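Local coordinates for protein probable mannosyltransferase KTR4 (Saccharomyces cerevisiae, PDB 5A07) that is a probable mannosyltransferase of the glycolipid 2-alpha-mannosyltransferase family, with a GT-A-type lumenal domain that holds guanosine-5'-diphosphate and a manganese ion in this structure, at residues 268-280 and 350-364. Sequence-based numbering, arbitrary orientation.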
ATOM      1  N   THR B 268      14.484   8.053   5.361  1.00 29.45           N
ATOM      2  CA  THR B 268      13.477   8.857   4.667  1.00 25.91           C
ATOM      3  C   THR B 268      12.430   9.395   5.599  1.00 25.38           C
ATOM      4  O   THR B 268      11.622  10.282   5.226  1.00 26.24           O
ATOM      5  CB  THR B 268      12.774   8.065   3.547  1.00 27.42           C
ATOM      6  OG1 THR B 268      12.000   6.983   4.126  1.00 25.73           O
ATOM      7  CG2 THR B 268      13.759   7.538   2.539  1.00 27.66           C
ATOM      8  N   ILE B 269      12.323   8.806   6.795  1.00 25.08           N
ATOM      9  CA  ILE B 269      11.219   9.070   7.685  1.00 23.10           C
ATOM     10  C   ILE B 269      11.680   9.282   9.116  1.00 27.38           C
ATOM     11  O   ILE B 269      11.031   8.848  10.093  1.00 24.51           O
ATOM     12  CB  ILE B 269      10.172   7.922   7.659  1.00 23.71           C
ATOM     13  CG1 ILE B 269      10.820   6.573   7.934  1.00 23.87           C
ATOM     14  CG2 ILE B 269       9.419   8.001   6.335  1.00 23.66           C
ATOM     15  CD1 ILE B 269       9.825   5.387   8.082  1.00 24.36           C
ATOM     16  N   GLU B 270      12.776  10.015   9.266  1.00 30.02           N
ATOM     17  CA  GLU B 270      13.360  10.242  10.601  1.00 30.51           C
ATOM     18  C   GLU B 270      12.359  10.652  11.659  1.00 26.01           C
ATOM     19  O   GLU B 270      12.365  10.075  12.773  1.00 28.50           O
ATOM     20  CB  GLU B 270      14.486  11.289  10.518  1.00 34.75           C
ATOM     21  CG  GLU B 270      15.133  11.519  11.871  1.00 42.21           C
ATOM     22  CD  GLU B 270      16.407  12.357  11.780  1.00 44.41           C
ATOM     23  OE1 GLU B 270      16.497  13.154  10.834  1.00 43.67           O
ATOM     24  OE2 GLU B 270      17.294  12.200  12.649  1.00 49.59           O
ATOM     25  N   THR B 271      11.485  11.602  11.388  1.00 24.76           N
ATOM     26  CA  THR B 271      10.510  12.060  12.366  1.00 27.21           C
ATOM     27  C   THR B 271       9.059  11.739  12.098  1.00 24.58           C
ATOM     28  O   THR B 271       8.183  12.249  12.760  1.00 26.54           O
ATOM     29  CB  THR B 271      10.592  13.605  12.617  1.00 34.18           C
ATOM     30  OG1 THR B 271      10.195  14.348  11.435  1.00 31.86           O
ATOM     31  CG2 THR B 271      12.022  13.999  13.076  1.00 33.89           C
ATOM     32  N   LEU B 272       8.753  10.829  11.202  1.00 23.51           N
ATOM     33  CA  LEU B 272       7.348  10.553  10.922  1.00 22.16           C
ATOM     34  C   LEU B 272       6.604   9.860  12.113  1.00 20.41           C
ATOM     35  O   LEU B 272       5.513  10.236  12.489  1.00 21.96           O
ATOM     36  CB  LEU B 272       7.223   9.724   9.629  1.00 23.22           C
ATOM     37  CG  LEU B 272       5.818   9.202   9.317  1.00 22.40           C
ATOM     38  CD1 LEU B 272       4.817  10.313   9.117  1.00 23.38           C
ATOM     39  CD2 LEU B 272       5.963   8.358   8.027  1.00 23.67           C
ATOM     40  N   TRP B 273       7.241   8.886  12.702  1.00 22.62           N
ATOM     41  CA  TRP B 273       6.665   8.199  13.886  1.00 23.13           C
ATOM     42  C   TRP B 273       6.510   9.169  15.073  1.00 24.87           C
ATOM     43  O   TRP B 273       5.481   9.229  15.698  1.00 24.02           O
ATOM     44  CB  TRP B 273       7.608   7.036  14.315  1.00 24.88           C
ATOM     45  CG  TRP B 273       7.119   6.311  15.533  1.00 27.14           C
ATOM     46  CD1 TRP B 273       7.620   6.417  16.802  1.00 26.64           C
ATOM     47  CD2 TRP B 273       5.953   5.471  15.621  1.00 24.62           C
ATOM     48  NE1 TRP B 273       6.852   5.675  17.668  1.00 27.47           N
ATOM     49  CE2 TRP B 273       5.847   5.054  16.960  1.00 25.43           C
ATOM     50  CE3 TRP B 273       5.032   4.988  14.683  1.00 24.73           C
ATOM     51  CZ2 TRP B 273       4.819   4.222  17.407  1.00 25.43           C
ATOM     52  CZ3 TRP B 273       4.011   4.152  15.105  1.00 23.38           C
ATOM     53  CH2 TRP B 273       3.923   3.741  16.457  1.00 26.01           C
ATOM     54  N   THR B 274       7.556   9.908  15.401  1.00 28.77           N
ATOM     55  CA  THR B 274       7.483  10.804  16.606  1.00 29.19           C
ATOM     56  C   THR B 274       6.415  11.834  16.399  1.00 28.25           C
ATOM     57  O   THR B 274       5.621  12.090  17.289  1.00 27.70           O
ATOM     58  CB  THR B 274       8.857  11.415  16.962  1.00 31.26           C
ATOM     59  OG1 THR B 274       9.444  12.012  15.812  1.00 33.59           O
ATOM     60  CG2 THR B 274       9.820  10.309  17.327  1.00 35.35           C
ATOM     61  N   SER B 275       6.291  12.368  15.182  1.00 29.29           N
ATOM     62  CA  SER B 275       5.185  13.288  14.911  1.00 30.45           C
ATOM     63  C   SER B 275       3.835  12.615  14.978  1.00 31.05           C
ATOM     64  O   SER B 275       2.841  13.192  15.426  1.00 30.94           O
ATOM     65  CB  SER B 275       5.322  13.967  13.534  1.00 37.25           C
ATOM     66  OG  SER B 275       6.566  14.592  13.423  1.00 39.34           O
ATOM     67  N   THR B 276       3.771  11.377  14.484  1.00 27.67           N
ATOM     68  CA  THR B 276       2.510  10.683  14.472  1.00 23.85           C
ATOM     69  C   THR B 276       2.096  10.348  15.910  1.00 25.61           C
ATOM     70  O   THR B 276       0.916  10.431  16.250  1.00 28.11           O
ATOM     71  CB  THR B 276       2.647   9.385  13.651  1.00 24.85           C
ATOM     72  OG1 THR B 276       2.909   9.664  12.261  1.00 24.04           O
ATOM     73  CG2 THR B 276       1.383   8.554  13.769  1.00 22.44           C
ATOM     74  N   MET B 277       3.073  10.042  16.783  1.00 26.32           N
ATOM     75  CA  MET B 277       2.732   9.841  18.224  1.00 25.24           C
ATOM     76  C   MET B 277       2.213  11.135  18.895  1.00 29.10           C
ATOM     77  O   MET B 277       1.243  11.071  19.675  1.00 27.51           O
ATOM     78  CB  MET B 277       3.933   9.288  18.980  1.00 28.56           C
ATOM     79  CG  MET B 277       4.218   7.839  18.617  1.00 30.18           C
ATOM     80  SD  MET B 277       2.877   6.719  18.949  1.00 35.25           S
ATOM     81  CE  MET B 277       1.995   6.629  17.374  1.00 37.00           C
ATOM     82  N   ASP B 278       2.795  12.283  18.540  1.00 29.34           N
ATOM     83  CA  ASP B 278       2.275  13.578  19.033  1.00 31.44           C
ATOM     84  C   ASP B 278       0.857  13.729  18.559  1.00 34.28           C
ATOM     85  O   ASP B 278      -0.014  14.063  19.335  1.00 34.91           O
ATOM     86  CB  ASP B 278       3.100  14.777  18.530  1.00 35.31           C
ATOM     87  CG  ASP B 278       4.482  14.871  19.168  1.00 37.01           C
ATOM     88  OD1 ASP B 278       4.675  14.302  20.249  1.00 38.76           O
ATOM     89  OD2 ASP B 278       5.392  15.457  18.557  1.00 38.16           O
ATOM     90  N   PHE B 279       0.564  13.421  17.286  1.00 29.37           N
ATOM     91  CA  PHE B 279      -0.817  13.559  16.844  1.00 28.96           C
ATOM     92  C   PHE B 279      -1.766  12.648  17.608  1.00 30.08           C
ATOM     93  O   PHE B 279      -2.875  13.043  17.972  1.00 29.97           O
ATOM     94  CB  PHE B 279      -0.910  13.252  15.316  1.00 30.54           C
ATOM     95  CG  PHE B 279      -2.296  13.196  14.786  1.00 27.13           C
ATOM     96  CD1 PHE B 279      -2.941  14.355  14.384  1.00 30.76           C
ATOM     97  CD2 PHE B 279      -2.917  12.006  14.585  1.00 28.07           C
ATOM     98  CE1 PHE B 279      -4.249  14.301  13.887  1.00 27.99           C
ATOM     99  CE2 PHE B 279      -4.207  11.936  14.086  1.00 28.43           C
ATOM    100  CZ  PHE B 279      -4.852  13.086  13.696  1.00 30.19           C
ATOM    101  N   VAL B 280      -1.341  11.411  17.822  1.00 26.82           N
ATOM    102  CA  VAL B 280      -2.187  10.435  18.536  1.00 30.73           C
ATOM    103  C   VAL B 280      -2.435  10.849  20.009  1.00 30.88           C
ATOM    104  O   VAL B 280      -3.531  10.679  20.490  1.00 29.46           O
ATOM    105  CB  VAL B 280      -1.548   9.020  18.469  1.00 31.19           C
ATOM    106  CG1 VAL B 280      -2.105   8.107  19.511  1.00 34.77           C
ATOM    107  CG2 VAL B 280      -1.748   8.417  17.079  1.00 33.61           C
ATOM    108  N   GLU B 350      11.806  15.923   4.910  1.00 28.95           N
ATOM    109  CA  GLU B 350      12.287  14.578   4.895  1.00 30.28           C
ATOM    110  C   GLU B 350      11.792  13.987   3.564  1.00 31.01           C
ATOM    111  O   GLU B 350      11.561  14.743   2.626  1.00 26.44           O
ATOM    112  CB  GLU B 350      11.767  13.895   6.155  1.00 30.79           C
ATOM    113  CG  GLU B 350      12.358  14.533   7.427  1.00 33.41           C
ATOM    114  CD  GLU B 350      11.873  13.940   8.761  1.00 38.47           C
ATOM    115  OE1 GLU B 350      11.311  12.782   8.842  1.00 29.46           O
ATOM    116  OE2 GLU B 350      11.999  14.676   9.740  1.00 36.47           O
ATOM    117  N   ARG B 351      11.651  12.666   3.441  1.00 27.26           N
ATOM    118  CA  ARG B 351      11.209  12.097   2.159  1.00 23.80           C
ATOM    119  C   ARG B 351      10.092  11.111   2.486  1.00 25.07           C
ATOM    120  O   ARG B 351      10.145   9.921   2.130  1.00 27.12           O
ATOM    121  CB  ARG B 351      12.378  11.473   1.355  1.00 26.56           C
ATOM    122  CG  ARG B 351      12.134  11.553  -0.214  1.00 29.89           C
ATOM    123  CD  ARG B 351      12.453  10.264  -0.930  1.00 31.90           C
ATOM    124  NE  ARG B 351      11.592   9.223  -0.353  1.00 36.41           N
ATOM    125  CZ  ARG B 351      11.744   7.904  -0.512  1.00 39.33           C
ATOM    126  NH1 ARG B 351      12.680   7.444  -1.277  1.00 38.18           N
ATOM    127  NH2 ARG B 351      10.900   7.039   0.096  1.00 40.96           N
ATOM    128  N   TRP B 352       9.077  11.586   3.169  1.00 22.71           N
ATOM    129  CA  TRP B 352       8.059  10.688   3.634  1.00 24.40           C
ATOM    130  C   TRP B 352       7.272  10.107   2.435  1.00 26.27           C
ATOM    131  O   TRP B 352       6.664  10.863   1.678  1.00 24.44           O
ATOM    132  CB  TRP B 352       7.084  11.422   4.538  1.00 24.83           C
ATOM    133  CG  TRP B 352       7.614  11.900   5.854  1.00 23.05           C
ATOM    134  CD1 TRP B 352       8.798  11.605   6.404  1.00 24.49           C
ATOM    135  CD2 TRP B 352       6.952  12.799   6.763  1.00 20.91           C
ATOM    136  NE1 TRP B 352       8.911  12.214   7.620  1.00 24.17           N
ATOM    137  CE2 TRP B 352       7.794  12.970   7.850  1.00 22.32           C
ATOM    138  CE3 TRP B 352       5.727  13.466   6.755  1.00 23.87           C
ATOM    139  CZ2 TRP B 352       7.467  13.785   8.941  1.00 23.59           C
ATOM    140  CZ3 TRP B 352       5.407  14.305   7.845  1.00 25.96           C
ATOM    141  CH2 TRP B 352       6.275  14.439   8.913  1.00 24.43           C
ATOM    142  N   GLY B 353       7.266   8.780   2.287  1.00 26.92           N
ATOM    143  CA  GLY B 353       6.494   8.095   1.252  1.00 23.10           C
ATOM    144  C   GLY B 353       5.026   7.955   1.577  1.00 22.72           C
ATOM    145  O   GLY B 353       4.615   7.940   2.754  1.00 22.09           O
ATOM    146  N   ASP B 354       4.217   7.848   0.539  1.00 20.63           N
ATOM    147  CA  ASP B 354       2.800   7.565   0.733  1.00 20.30           C
ATOM    148  C   ASP B 354       2.565   6.215   1.468  1.00 19.48           C
ATOM    149  O   ASP B 354       1.605   6.072   2.191  1.00 18.98           O
ATOM    150  CB  ASP B 354       2.000   7.646  -0.528  1.00 20.70           C
ATOM    151  CG  ASP B 354       2.438   6.628  -1.592  1.00 23.42           C
ATOM    152  OD1 ASP B 354       3.437   6.838  -2.274  1.00 30.37           O
ATOM    153  OD2 ASP B 354       1.729   5.627  -1.723  1.00 30.55           O
ATOM    154  N   ALA B 355       3.451   5.257   1.244  1.00 19.45           N
ATOM    155  CA  ALA B 355       3.312   3.918   1.816  1.00 18.91           C
ATOM    156  C   ALA B 355       3.373   3.909   3.375  1.00 19.10           C
ATOM    157  O   ALA B 355       2.403   3.505   4.009  1.00 18.13           O
ATOM    158  CB  ALA B 355       4.299   2.984   1.191  1.00 20.17           C
ATOM    159  N   PRO B 356       4.418   4.471   3.990  1.00 19.30           N
ATOM    160  CA  PRO B 356       4.368   4.529   5.470  1.00 19.72           C
ATOM    161  C   PRO B 356       3.267   5.372   6.044  1.00 20.58           C
ATOM    162  O   PRO B 356       2.691   5.051   7.077  1.00 19.82           O
ATOM    163  CB  PRO B 356       5.790   5.019   5.868  1.00 18.66           C
ATOM    164  CG  PRO B 356       6.326   5.684   4.608  1.00 19.44           C
ATOM    165  CD  PRO B 356       5.711   4.933   3.457  1.00 19.82           C
ATOM    166  N   VAL B 357       2.957   6.482   5.393  1.00 20.20           N
ATOM    167  CA  VAL B 357       1.884   7.342   5.832  1.00 19.67           C
ATOM    168  C   VAL B 357       0.546   6.677   5.782  1.00 19.08           C
ATOM    169  O   VAL B 357      -0.234   6.704   6.756  1.00 18.53           O
ATOM    170  CB  VAL B 357       1.879   8.651   5.007  1.00 21.62           C
ATOM    171  CG1 VAL B 357       0.616   9.492   5.241  1.00 21.08           C
ATOM    172  CG2 VAL B 357       3.146   9.444   5.301  1.00 22.11           C
ATOM    173  N   ARG B 358       0.203   6.091   4.635  1.00 18.34           N
ATOM    174  CA  ARG B 358      -1.065   5.328   4.535  1.00 19.20           C
ATOM    175  C   ARG B 358      -1.111   4.205   5.583  1.00 16.17           C
ATOM    176  O   ARG B 358      -2.167   3.962   6.204  1.00 18.62           O
ATOM    177  CB  ARG B 358      -1.176   4.703   3.110  1.00 19.88           C
ATOM    178  CG  ARG B 358      -2.402   3.856   2.882  1.00 20.37           C
ATOM    179  CD  ARG B 358      -3.432   4.602   2.098  1.00 19.70           C
ATOM    180  NE  ARG B 358      -3.021   4.768   0.697  1.00 19.77           N
ATOM    181  CZ  ARG B 358      -2.805   5.939   0.102  1.00 23.00           C
ATOM    182  NH1 ARG B 358      -2.995   7.100   0.774  1.00 23.29           N
ATOM    183  NH2 ARG B 358      -2.465   5.958  -1.175  1.00 21.97           N
ATOM    184  N   SER B 359       0.021   3.531   5.751  1.00 16.39           N
ATOM    185  CA  SER B 359       0.121   2.322   6.596  1.00 17.33           C
ATOM    186  C   SER B 359      -0.016   2.680   8.095  1.00 18.75           C
ATOM    187  O   SER B 359      -0.705   1.979   8.824  1.00 17.22           O
ATOM    188  CB  SER B 359       1.447   1.595   6.381  1.00 19.39           C
ATOM    189  OG  SER B 359       1.551   1.143   5.043  1.00 17.15           O
ATOM    190  N   LEU B 360       0.540   3.814   8.498  1.00 17.17           N
ATOM    191  CA  LEU B 360       0.372   4.270   9.913  1.00 20.09           C
ATOM    192  C   LEU B 360      -1.057   4.594  10.235  1.00 20.24           C
ATOM    193  O   LEU B 360      -1.605   4.181  11.252  1.00 23.04           O
ATOM    194  CB  LEU B 360       1.274   5.499  10.216  1.00 19.13           C
ATOM    195  CG  LEU B 360       2.707   5.131  10.322  1.00 19.83           C
ATOM    196  CD1 LEU B 360       3.601   6.371  10.241  1.00 20.62           C
ATOM    197  CD2 LEU B 360       3.007   4.437  11.629  1.00 19.81           C
ATOM    198  N   ALA B 361      -1.717   5.273   9.298  1.00 20.67           N
ATOM    199  CA  ALA B 361      -3.106   5.586   9.458  1.00 19.58           C
ATOM    200  C   ALA B 361      -3.969   4.326   9.531  1.00 19.69           C
ATOM    201  O   ALA B 361      -4.877   4.237  10.374  1.00 17.26           O
ATOM    202  CB  ALA B 361      -3.607   6.468   8.361  1.00 21.39           C
ATOM    203  N   LEU B 362      -3.745   3.398   8.607  1.00 17.19           N
ATOM    204  CA  LEU B 362      -4.522   2.163   8.629  1.00 16.21           C
ATOM    205  C   LEU B 362      -4.289   1.379   9.962  1.00 16.31           C
ATOM    206  O   LEU B 362      -5.180   0.815  10.524  1.00 18.84           O
ATOM    207  CB  LEU B 362      -4.134   1.312   7.421  1.00 16.14           C
ATOM    208  CG  LEU B 362      -4.703   1.761   6.098  1.00 18.89           C
ATOM    209  CD1 LEU B 362      -3.898   1.060   4.989  1.00 18.28           C
ATOM    210  CD2 LEU B 362      -6.176   1.408   5.985  1.00 19.25           C
ATOM    211  N   ALA B 363      -3.057   1.297  10.401  1.00 16.73           N
ATOM    212  CA  ALA B 363      -2.739   0.481  11.563  1.00 17.92           C
ATOM    213  C   ALA B 363      -3.281   1.127  12.877  1.00 21.40           C
ATOM    214  O   ALA B 363      -3.665   0.419  13.808  1.00 23.59           O
ATOM    215  CB  ALA B 363      -1.240   0.317  11.654  1.00 17.41           C
ATOM    216  N   LEU B 364      -3.285   2.458  12.932  1.00 20.22           N
ATOM    217  CA  LEU B 364      -3.674   3.175  14.158  1.00 21.72           C
ATOM    218  C   LEU B 364      -5.165   3.425  14.213  1.00 21.96           C
ATOM    219  O   LEU B 364      -5.765   3.344  15.318  1.00 24.14           O
ATOM    220  CB  LEU B 364      -2.936   4.510  14.257  1.00 22.93           C
ATOM    221  CG  LEU B 364      -1.456   4.297  14.492  1.00 23.28           C
ATOM    222  CD1 LEU B 364      -0.732   5.589  14.272  1.00 23.08           C
ATOM    223  CD2 LEU B 364      -1.155   3.761  15.867  1.00 23.69           C
TER
HETATM  224  O   HOH W   1       9.428   6.724   2.921  1.00 22.44           O
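Glu350 grips the backbone of Thr271 at the turn leading into helix 272-280, tying together two helices of the GT-A fold that run roughly parallel at 33°. Glu350 OE1 accepts from the backbone N of Thr271 on the syn side at 2.8 Å, almost straight at 174°, while Thr271 OG1 lies 2.5 Å from Glu350 OE2, so short that the exact length is doubtful. Trp352 NE1 reaches the same OE1 from the opposite face of the carboxylate, so two donors clamp one oxygen and fix the turn of the group. This bond also steadies the indole, over one face of which Leu272 lays its CB, a CH-pi contact 3.8 Å from the centroid of the five-membered ring of Trp352. With CG anti to the backbone N (chi1 172°), Leu272 reaches toward Leu360 tip to tip, Leu272 CG lying 3.7 Å from Leu360 CD1, and its CD2 rests against Pro356 and Val357. The other methyl of Leu360, CD2, abuts the ring edge of Trp273, 3.6 Å from CZ3. One turn on, Leu364 CD1 packs against Thr276 CG2 and Val280 CG2, and Leu296 of helix 293-297 touches both Leu360 and Leu364. At the loop end, Arg351 N donates to Thr268 O, and Thr268 CG2 sits over the centre of the Arg351 guanidinium, whose NH1 is held by Gln198 O; Arg351 also touches Tyr205 of the guanosine-5'-diphosphate pocket. Thr268 OG1, also bonded to Ser265 O, accepts at 2.9 Å from a water that takes Gly353 N at 3.1 Å.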